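Side-chain contacts in ABC transporter substrate-binding protein (Rhizobium radiobacter, PDB 6TFX), which binds the mannityl-opine mannopinic acid and probably delivers it to an ABC transporter for import into the cell: residues 27-32 against 140-145; 343-348 against 381-386. All coordinates share one frame; numbering follows the deposited sequence.

Contact 1: 27-32 against 140-145. With N72 ((2~{R})-2-[[(3~{R},4~{R},5~{S})-3,4,5,6-tetrakis(oxidanyl)-2-oxidanylidene-hexyl]amino]pentanedioic acid), chain C.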
ATOM      1  N   SER A  27      -6.564  -3.773   4.177  1.00 14.99           N
ATOM      2  CA  SER A  27      -7.326  -3.909   5.420  1.00 14.71           C
ATOM      3  C   SER A  27      -6.424  -3.878   6.661  1.00 17.26           C
ATOM      4  O   SER A  27      -6.730  -3.178   7.626  1.00 18.09           O
ATOM      5  CB  SER A  27      -8.169  -5.172   5.411  1.00 19.18           C
ATOM      6  OG  SER A  27      -8.977  -5.172   6.578  1.00 22.76           O
ATOM      7  N   ASP A  28      -5.310  -4.621   6.633  1.00 15.96           N
ATOM      8  CA  ASP A  28      -4.407  -4.615   7.803  1.00 15.07           C
ATOM      9  C   ASP A  28      -3.771  -3.226   7.955  1.00 16.76           C
ATOM     10  O   ASP A  28      -3.685  -2.713   9.072  1.00 18.22           O
ATOM     11  CB  ASP A  28      -3.325  -5.692   7.666  1.00 16.74           C
ATOM     12  CG  ASP A  28      -3.760  -7.132   7.929  1.00 26.36           C
ATOM     13  OD1 ASP A  28      -4.923  -7.348   8.396  1.00 26.29           O
ATOM     14  OD2 ASP A  28      -2.942  -8.047   7.689  1.00 24.57           O
ATOM     15  N   ARG A  29      -3.371  -2.573   6.823  1.00 14.00           N
ATOM     16  CA  ARG A  29      -2.768  -1.234   6.917  1.00 14.37           C
ATOM     17  C   ARG A  29      -3.785  -0.210   7.469  1.00 15.76           C
ATOM     18  O   ARG A  29      -3.394   0.748   8.155  1.00 16.33           O
ATOM     19  CB  ARG A  29      -2.281  -0.745   5.548  1.00 15.65           C
ATOM     20  CG  ARG A  29      -1.101  -1.535   5.009  1.00 15.75           C
ATOM     21  CD  ARG A  29      -0.718  -0.918   3.687  1.00 14.42           C
ATOM     22  NE  ARG A  29       0.348  -1.617   2.963  1.00 16.58           N
ATOM     23  CZ  ARG A  29       1.647  -1.350   3.061  1.00 19.29           C
ATOM     24  NH1 ARG A  29       2.091  -0.466   3.955  1.00 17.18           N
ATOM     25  NH2 ARG A  29       2.517  -1.979   2.290  1.00 16.82           N
ATOM     26  N   THR A  30      -5.078  -0.381   7.109  1.00 13.37           N
ATOM     27  CA  THR A  30      -6.128   0.544   7.572  1.00 14.09           C
ATOM     28  C   THR A  30      -6.264   0.428   9.102  1.00 16.70           C
ATOM     29  O   THR A  30      -6.222   1.431   9.802  1.00 15.02           O
ATOM     30  CB  THR A  30      -7.462   0.253   6.891  1.00 18.02           C
ATOM     31  OG1 THR A  30      -7.305   0.391   5.478  1.00 16.83           O
ATOM     32  CG2 THR A  30      -8.577   1.213   7.365  1.00 16.26           C
ATOM     33  N   LEU A  31      -6.386  -0.805   9.617  1.00 15.92           N
ATOM     34  CA  LEU A  31      -6.491  -1.016  11.058  1.00 15.62           C
ATOM     35  C   LEU A  31      -5.264  -0.450  11.768  1.00 16.41           C
ATOM     36  O   LEU A  31      -5.410   0.265  12.752  1.00 18.15           O
ATOM     37  CB  LEU A  31      -6.642  -2.515  11.338  1.00 15.97           C
ATOM     38  CG  LEU A  31      -8.029  -3.057  10.974  1.00 19.28           C
ATOM     39  CD1 LEU A  31      -8.041  -4.608  10.979  1.00 19.56           C
ATOM     40  CD2 LEU A  31      -9.091  -2.557  11.949  1.00 19.84           C
ATOM     41  N   VAL A  32      -4.048  -0.723  11.240  1.00 14.79           N
ATOM     42  CA  VAL A  32      -2.808  -0.200  11.821  1.00 14.84           C
ATOM     43  C   VAL A  32      -2.846   1.338  11.922  1.00 16.67           C
ATOM     44  O   VAL A  32      -2.413   1.899  12.933  1.00 16.65           O
ATOM     45  CB  VAL A  32      -1.625  -0.745  10.980  1.00 18.95           C
ATOM     46  CG1 VAL A  32      -0.374   0.105  11.093  1.00 21.11           C
ATOM     47  CG2 VAL A  32      -1.350  -2.198  11.373  1.00 17.88           C
ATOM     48  N   SER A 140       7.165   8.436   9.276  1.00 14.81           N
ATOM     49  CA  SER A 140       5.769   8.796   9.423  1.00 15.01           C
ATOM     50  C   SER A 140       4.875   7.604   9.692  1.00 18.14           C
ATOM     51  O   SER A 140       5.351   6.474   9.800  1.00 17.87           O
ATOM     52  CB  SER A 140       5.279   9.556   8.192  1.00 19.64           C
ATOM     53  OG  SER A 140       5.202   8.631   7.121  1.00 24.69           O
ATOM     54  N   ASN A 141       3.565   7.872   9.735  1.00 15.37           N
ATOM     55  CA  ASN A 141       2.560   6.866  10.068  1.00 16.59           C
ATOM     56  C   ASN A 141       2.203   6.033   8.846  1.00 18.25           C
ATOM     57  O   ASN A 141       1.076   6.070   8.335  1.00 18.17           O
ATOM     58  CB  ASN A 141       1.348   7.507  10.757  1.00 14.49           C
ATOM     59  CG  ASN A 141       0.650   8.548   9.923  1.00 20.21           C
ATOM     60  OD1 ASN A 141       1.275   9.323   9.194  1.00 17.95           O
ATOM     61  ND2 ASN A 141      -0.653   8.613  10.072  1.00 18.85           N
ATOM     62  N   PHE A 142       3.179   5.237   8.397  1.00 15.75           N
ATOM     63  CA  PHE A 142       2.975   4.316   7.282  1.00 15.75           C
ATOM     64  C   PHE A 142       4.097   3.321   7.298  1.00 19.46           C
ATOM     65  O   PHE A 142       5.228   3.665   7.666  1.00 18.10           O
ATOM     66  CB  PHE A 142       2.930   5.016   5.902  1.00 16.81           C
ATOM     67  CG  PHE A 142       2.449   4.123   4.760  1.00 17.99           C
ATOM     68  CD1 PHE A 142       1.161   3.595   4.763  1.00 19.65           C
ATOM     69  CD2 PHE A 142       3.275   3.845   3.678  1.00 21.58           C
ATOM     70  CE1 PHE A 142       0.712   2.790   3.702  1.00 21.81           C
ATOM     71  CE2 PHE A 142       2.826   3.042   2.620  1.00 23.54           C
ATOM     72  CZ  PHE A 142       1.551   2.523   2.639  1.00 19.89           C
ATOM     73  N   SER A 143       3.782   2.085   6.917  1.00 16.12           N
ATOM     74  CA  SER A 143       4.776   1.013   6.814  1.00 16.01           C
ATOM     75  C   SER A 143       5.678   0.932   8.077  1.00 19.00           C
ATOM     76  O   SER A 143       5.158   0.835   9.179  1.00 18.72           O
ATOM     77  CB  SER A 143       5.555   1.121   5.497  1.00 20.51           C
ATOM     78  OG  SER A 143       4.670   0.930   4.395  1.00 21.91           O
ATOM     79  N   GLY A 144       6.997   1.034   7.924  1.00 17.80           N
ATOM     80  CA  GLY A 144       7.910   0.846   9.047  1.00 17.86           C
ATOM     81  C   GLY A 144       8.071   1.994  10.017  1.00 20.43           C
ATOM     82  O   GLY A 144       8.890   1.903  10.929  1.00 20.64           O
ATOM     83  N   GLY A 145       7.336   3.087   9.809  1.00 16.57           N
ATOM     84  CA  GLY A 145       7.485   4.253  10.684  1.00 15.99           C
ATOM     85  C   GLY A 145       6.742   4.174  12.010  1.00 19.78           C
ATOM     86  O   GLY A 145       7.084   4.871  12.976  1.00 19.28           O
TER
HETATM   87  OAB N72 C 601      -9.080  -3.207  -9.097  1.00 21.50           O
HETATM   88  CAF N72 C 601      -7.739  -3.189  -8.570  1.00 20.18           C
HETATM   89  CAG N72 C 601      -7.559  -3.608  -7.072  1.00 24.02           C
HETATM   90  OAC N72 C 601      -8.750  -3.612  -6.354  1.00 19.48           O
HETATM   91  CAH N72 C 601      -6.316  -2.958  -6.462  1.00 18.82           C
HETATM   92  OAM N72 C 601      -5.676  -1.899  -7.067  1.00 15.25           O
HETATM   93  CAI N72 C 601      -6.006  -2.393  -5.090  1.00 24.60           C
HETATM   94  OAD N72 C 601      -7.168  -1.854  -4.499  1.00 17.85           O
HETATM   95  CAJ N72 C 601      -5.155  -3.329  -4.266  1.00 17.64           C
HETATM   96  OAE N72 C 601      -4.431  -4.160  -4.871  1.00 16.87           O
HETATM   97  CAK N72 C 601      -5.233  -3.294  -2.713  1.00 16.54           C
HETATM   98  N   N72 C 601      -4.009  -2.783  -2.142  1.00 16.42           N
HETATM   99  CA  N72 C 601      -3.163  -3.581  -1.338  1.00 24.14           C
HETATM  100  C   N72 C 601      -3.384  -5.068  -1.316  1.00 18.56           C
HETATM  101  O   N72 C 601      -2.893  -6.044  -2.012  1.00 16.41           O
HETATM  102  CB  N72 C 601      -1.712  -3.122  -1.502  1.00 20.82           C
HETATM  103  CG  N72 C 601      -0.573  -4.096  -1.196  1.00 16.80           C
HETATM  104  CD  N72 C 601       0.711  -3.403  -0.736  1.00 18.84           C
HETATM  105  OE1 N72 C 601       0.686  -2.297  -0.104  1.00 17.16           O
HETATM  106  OE2 N72 C 601       1.806  -3.957  -0.979  1.00 16.65           O
HETATM  107  OXT N72 C 601      -4.168  -5.203  -0.359  1.00 17.33           O
HETATM  108  O   HOH W   1       1.221   0.764   6.594  1.00 17.29           O
HETATM  109  O   HOH W   2       5.419  -0.554   2.103  1.00 26.67           O
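Arg29 reaches from helix 26-35 to Phe142 and Ser143 and, by the same guanidinium, to the bound opine, in a solute-binding protein of family 5 whose ligand lies deep within the periplasmic binding protein fold. Phe142 and Ser143 belong to a beta turn: Ser143, with positive phi and strongly negative psi, and Gly144, with negative phi and psi near zero, take the two corners of a type II' turn, closed by Gly145 N donating to Phe142 O at 3.1 Å. Arg29 spans the gap because its chain is extended from CG to NE. Its NH1 donates to Ser143 OG at 3.0 Å; the N-H...O angle of 154° makes this a fairly straight bond, and OG lies at the guanidinium edge, close to its plane. NH1 also sits over one face of the Phe142 ring, 3.3 Å from CZ, with guanidinium and ring planes only 19° apart. Ser143 OG lies above the same face, toward the rim, so the ring is a floor under the bonded pair. Toward the ligand the bonds of Arg29 are bent and weak: NH2 approaches OE1 of the side-chain carboxylate of N72 at 3.0 Å and NE at 3.2 Å. The firmer partner of NE is the carbonyl oxygen of Thr24, just ahead of the helix, which helps fix the rotation of the group. Two waters complete the link between the segments. One accepts from both Arg29 NH1 and Ser143 N; the other accepts from Arg29 NH2 and lies 2.8 Å from Ser143 OG.

Contact 2: 343-348 against 381-386. With N72 ((2~{R})-2-[[(3~{R},4~{R},5~{S})-3,4,5,6-tetrakis(oxidanyl)-2-oxidanylidene-hexyl]amino]pentanedioic acid), chain C.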
ATOM      1  N   GLU A 343      -9.895  -9.518  -8.400  1.00 17.66           N
ATOM      2  CA  GLU A 343     -10.507 -10.648  -9.077  1.00 17.91           C
ATOM      3  C   GLU A 343     -11.208 -10.157 -10.370  1.00 19.04           C
ATOM      4  O   GLU A 343     -11.016 -10.756 -11.428  1.00 19.35           O
ATOM      5  CB  GLU A 343     -11.495 -11.344  -8.136  1.00 19.32           C
ATOM      6  CG  GLU A 343     -12.227 -12.499  -8.799  1.00 24.01           C
ATOM      7  CD  GLU A 343     -12.973 -13.339  -7.784  1.00 47.49           C
ATOM      8  OE1 GLU A 343     -14.030 -12.867  -7.302  1.00 42.70           O
ATOM      9  OE2 GLU A 343     -12.491 -14.448  -7.450  1.00 44.99           O
ATOM     10  N   SER A 344     -11.989  -9.057 -10.284  1.00 17.11           N
ATOM     11  CA  SER A 344     -12.671  -8.545 -11.473  1.00 17.66           C
ATOM     12  C   SER A 344     -11.648  -8.039 -12.499  1.00 18.29           C
ATOM     13  O   SER A 344     -11.805  -8.312 -13.685  1.00 19.33           O
ATOM     14  CB  SER A 344     -13.680  -7.460 -11.103  1.00 21.91           C
ATOM     15  OG  SER A 344     -13.023  -6.381 -10.472  1.00 31.82           O
ATOM     16  N   LEU A 345     -10.558  -7.388 -12.039  1.00 15.78           N
ATOM     17  CA  LEU A 345      -9.515  -6.941 -12.974  1.00 15.52           C
ATOM     18  C   LEU A 345      -8.879  -8.153 -13.692  1.00 17.59           C
ATOM     19  O   LEU A 345      -8.700  -8.125 -14.913  1.00 18.26           O
ATOM     20  CB  LEU A 345      -8.437  -6.125 -12.246  1.00 15.80           C
ATOM     21  CG  LEU A 345      -7.335  -5.525 -13.148  1.00 17.65           C
ATOM     22  CD1 LEU A 345      -7.912  -4.659 -14.294  1.00 18.14           C
ATOM     23  CD2 LEU A 345      -6.419  -4.676 -12.335  1.00 17.72           C
ATOM     24  N   ALA A 346      -8.569  -9.233 -12.940  1.00 15.65           N
ATOM     25  CA  ALA A 346      -7.973 -10.428 -13.559  1.00 15.29           C
ATOM     26  C   ALA A 346      -8.940 -11.024 -14.607  1.00 18.31           C
ATOM     27  O   ALA A 346      -8.506 -11.489 -15.662  1.00 18.83           O
ATOM     28  CB  ALA A 346      -7.644 -11.467 -12.483  1.00 17.07           C
ATOM     29  N   GLN A 347     -10.252 -10.978 -14.321  1.00 15.70           N
ATOM     30  CA  GLN A 347     -11.256 -11.475 -15.274  1.00 16.57           C
ATOM     31  C   GLN A 347     -11.298 -10.602 -16.532  1.00 20.09           C
ATOM     32  O   GLN A 347     -11.483 -11.121 -17.633  1.00 20.44           O
ATOM     33  CB  GLN A 347     -12.638 -11.551 -14.627  1.00 18.82           C
ATOM     34  CG  GLN A 347     -12.720 -12.741 -13.667  1.00 25.49           C
ATOM     35  CD  GLN A 347     -13.850 -12.640 -12.686  1.00 42.07           C
ATOM     36  OE1 GLN A 347     -14.617 -11.670 -12.671  1.00 35.73           O
ATOM     37  NE2 GLN A 347     -13.957 -13.632 -11.819  1.00 38.56           N
ATOM     38  N   LEU A 348     -11.118  -9.282 -16.384  1.00 17.23           N
ATOM     39  CA  LEU A 348     -11.088  -8.392 -17.568  1.00 16.96           C
ATOM     40  C   LEU A 348      -9.874  -8.710 -18.435  1.00 19.52           C
ATOM     41  O   LEU A 348      -9.998  -8.791 -19.665  1.00 19.69           O
ATOM     42  CB  LEU A 348     -11.042  -6.928 -17.156  1.00 16.78           C
ATOM     43  CG  LEU A 348     -12.322  -6.382 -16.487  1.00 22.08           C
ATOM     44  CD1 LEU A 348     -12.106  -4.949 -16.062  1.00 22.94           C
ATOM     45  CD2 LEU A 348     -13.546  -6.446 -17.439  1.00 24.19           C
ATOM     46  N   ILE A 381       2.958 -15.209 -13.227  1.00 13.86           N
ATOM     47  CA  ILE A 381       2.603 -13.816 -13.463  1.00 13.54           C
ATOM     48  C   ILE A 381       1.845 -13.408 -12.220  1.00 14.63           C
ATOM     49  O   ILE A 381       1.070 -14.193 -11.704  1.00 15.87           O
ATOM     50  CB  ILE A 381       1.716 -13.641 -14.720  1.00 16.68           C
ATOM     51  CG1 ILE A 381       2.437 -14.168 -15.985  1.00 17.51           C
ATOM     52  CG2 ILE A 381       1.347 -12.134 -14.905  1.00 17.93           C
ATOM     53  CD1 ILE A 381       1.425 -14.283 -17.256  1.00 22.30           C
ATOM     54  N   VAL A 382       2.058 -12.183 -11.752  1.00 13.79           N
ATOM     55  CA  VAL A 382       1.394 -11.681 -10.550  1.00 13.28           C
ATOM     56  C   VAL A 382       0.696 -10.376 -10.875  1.00 15.61           C
ATOM     57  O   VAL A 382       1.361  -9.422 -11.286  1.00 15.33           O
ATOM     58  CB  VAL A 382       2.443 -11.479  -9.401  1.00 15.30           C
ATOM     59  CG1 VAL A 382       1.798 -10.808  -8.184  1.00 14.69           C
ATOM     60  CG2 VAL A 382       3.107 -12.811  -8.996  1.00 15.78           C
ATOM     61  N   LEU A 383      -0.627 -10.323 -10.692  1.00 13.79           N
ATOM     62  CA  LEU A 383      -1.384  -9.081 -10.894  1.00 12.75           C
ATOM     63  C   LEU A 383      -1.406  -8.428  -9.487  1.00 14.13           C
ATOM     64  O   LEU A 383      -2.129  -8.905  -8.590  1.00 13.91           O
ATOM     65  CB  LEU A 383      -2.813  -9.401 -11.398  1.00 13.71           C
ATOM     66  CG  LEU A 383      -3.754  -8.185 -11.439  1.00 19.10           C
ATOM     67  CD1 LEU A 383      -3.237  -7.134 -12.401  1.00 18.13           C
ATOM     68  CD2 LEU A 383      -5.172  -8.623 -11.787  1.00 19.18           C
ATOM     69  N   TYR A 384      -0.625  -7.361  -9.305  1.00 13.65           N
ATOM     70  CA  TYR A 384      -0.471  -6.718  -8.000  1.00 12.62           C
ATOM     71  C   TYR A 384      -0.847  -5.240  -8.183  1.00 15.54           C
ATOM     72  O   TYR A 384      -0.488  -4.622  -9.196  1.00 14.91           O
ATOM     73  CB  TYR A 384       1.008  -6.801  -7.588  1.00 14.01           C
ATOM     74  CG  TYR A 384       1.249  -6.659  -6.100  1.00 12.63           C
ATOM     75  CD1 TYR A 384       1.171  -7.768  -5.251  1.00 13.30           C
ATOM     76  CD2 TYR A 384       1.557  -5.417  -5.537  1.00 13.28           C
ATOM     77  CE1 TYR A 384       1.411  -7.645  -3.883  1.00 13.62           C
ATOM     78  CE2 TYR A 384       1.778  -5.280  -4.167  1.00 14.31           C
ATOM     79  CZ  TYR A 384       1.666  -6.393  -3.338  1.00 13.99           C
ATOM     80  OH  TYR A 384       1.947  -6.310  -1.999  1.00 14.43           O
ATOM     81  N   GLY A 385      -1.520  -4.672  -7.189  1.00 13.48           N
ATOM     82  CA  GLY A 385      -1.908  -3.265  -7.264  1.00 12.81           C
ATOM     83  C   GLY A 385      -1.477  -2.553  -6.002  1.00 14.88           C
ATOM     84  O   GLY A 385      -1.859  -2.965  -4.901  1.00 15.44           O
ATOM     85  N   ALA A 386      -0.682  -1.489  -6.136  1.00 12.39           N
ATOM     86  CA  ALA A 386      -0.203  -0.791  -4.932  1.00 13.70           C
ATOM     87  C   ALA A 386       0.306   0.587  -5.285  1.00 15.32           C
ATOM     88  O   ALA A 386       0.595   0.874  -6.451  1.00 15.00           O
ATOM     89  CB  ALA A 386       0.953  -1.569  -4.310  1.00 15.15           C
TER
HETATM   90  OAB N72 C 601      -9.080  -3.207  -9.097  1.00 21.50           O
HETATM   91  CAF N72 C 601      -7.739  -3.189  -8.570  1.00 20.18           C
HETATM   92  CAG N72 C 601      -7.559  -3.608  -7.072  1.00 24.02           C
HETATM   93  OAC N72 C 601      -8.750  -3.612  -6.354  1.00 19.48           O
HETATM   94  CAH N72 C 601      -6.316  -2.958  -6.462  1.00 18.82           C
HETATM   95  OAM N72 C 601      -5.676  -1.899  -7.067  1.00 15.25           O
HETATM   96  CAI N72 C 601      -6.006  -2.393  -5.090  1.00 24.60           C
HETATM   97  OAD N72 C 601      -7.168  -1.854  -4.499  1.00 17.85           O
HETATM   98  CAJ N72 C 601      -5.155  -3.329  -4.266  1.00 17.64           C
HETATM   99  OAE N72 C 601      -4.431  -4.160  -4.871  1.00 16.87           O
HETATM  100  CAK N72 C 601      -5.233  -3.294  -2.713  1.00 16.54           C
HETATM  101  N   N72 C 601      -4.009  -2.783  -2.142  1.00 16.42           N
HETATM  102  CA  N72 C 601      -3.163  -3.581  -1.338  1.00 24.14           C
HETATM  103  C   N72 C 601      -3.384  -5.068  -1.316  1.00 18.56           C
HETATM  104  O   N72 C 601      -2.893  -6.044  -2.012  1.00 16.41           O
HETATM  105  CB  N72 C 601      -1.712  -3.122  -1.502  1.00 20.82           C
HETATM  106  CG  N72 C 601      -0.573  -4.096  -1.196  1.00 16.80           C
HETATM  107  CD  N72 C 601       0.711  -3.403  -0.736  1.00 18.84           C
HETATM  108  OE1 N72 C 601       0.686  -2.297  -0.104  1.00 17.16           O
HETATM  109  OE2 N72 C 601       1.806  -3.957  -0.979  1.00 16.65           O
HETATM  110  OXT N72 C 601      -4.168  -5.203  -0.359  1.00 17.33           O
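Leu383 meets Ala346 and Leu345 through its two methyls. CD2 does most of the touching: it packs against the helix backbone at Ala346 N, 3.6 Å away, and against Ala346 CB at 3.8 Å. The same methyl lies 4.0 Å from Leu345 CG, while Leu383 CD1 meets Leu345 CD2, also at 4.0 Å. Leu383 CG stands anti to its own N (chi1 171°), which carries both methyls out from the strand to the helix surface. This is a helix laid on a beta-sheet: helix 340-353 packs at Leu383 on strand 381-386, which pairs antiparallel with strand 240-255. Behind the leucines, Leu253 of that neighbouring strand touches Leu383, and Ile280 and Arg284 of helix 277-284 touch Leu345. Alternation along strand 381-386 then gives the next residue a different task. The side chain of Tyr384 does not join this apolar layer; its OH donates to OE2 of the ligand at 2.6 Å, with OE2 near the ring plane at its edge. Arg375 NH2 is bonded to the same hydroxyl and may polarise it, while the rings of His371 and Phe415 meet that of Tyr384.

In the fold
Both contacts are buried and of nearly equal area, 117 and 118 Å², yet they differ in chemistry. Contact 1 joins a helix to a loop turn by polar groups and waters over an aromatic face, whereas contact 2 joins a helix to a sheet strand by apolar contacts of leucine and alanine. They hold no common helix or strand; their centres lie about 23 Å apart and their nearest atoms about 6 Å, without touching. The ligand connects them: one oxygen of its side-chain carboxylate meets Arg29 of contact 1 by weak bonds, and the other accepts from Tyr384 on the strand of contact 2. Contact 1 also lies nearer the centre of the chain, about 9 Å against 15 Å between centres.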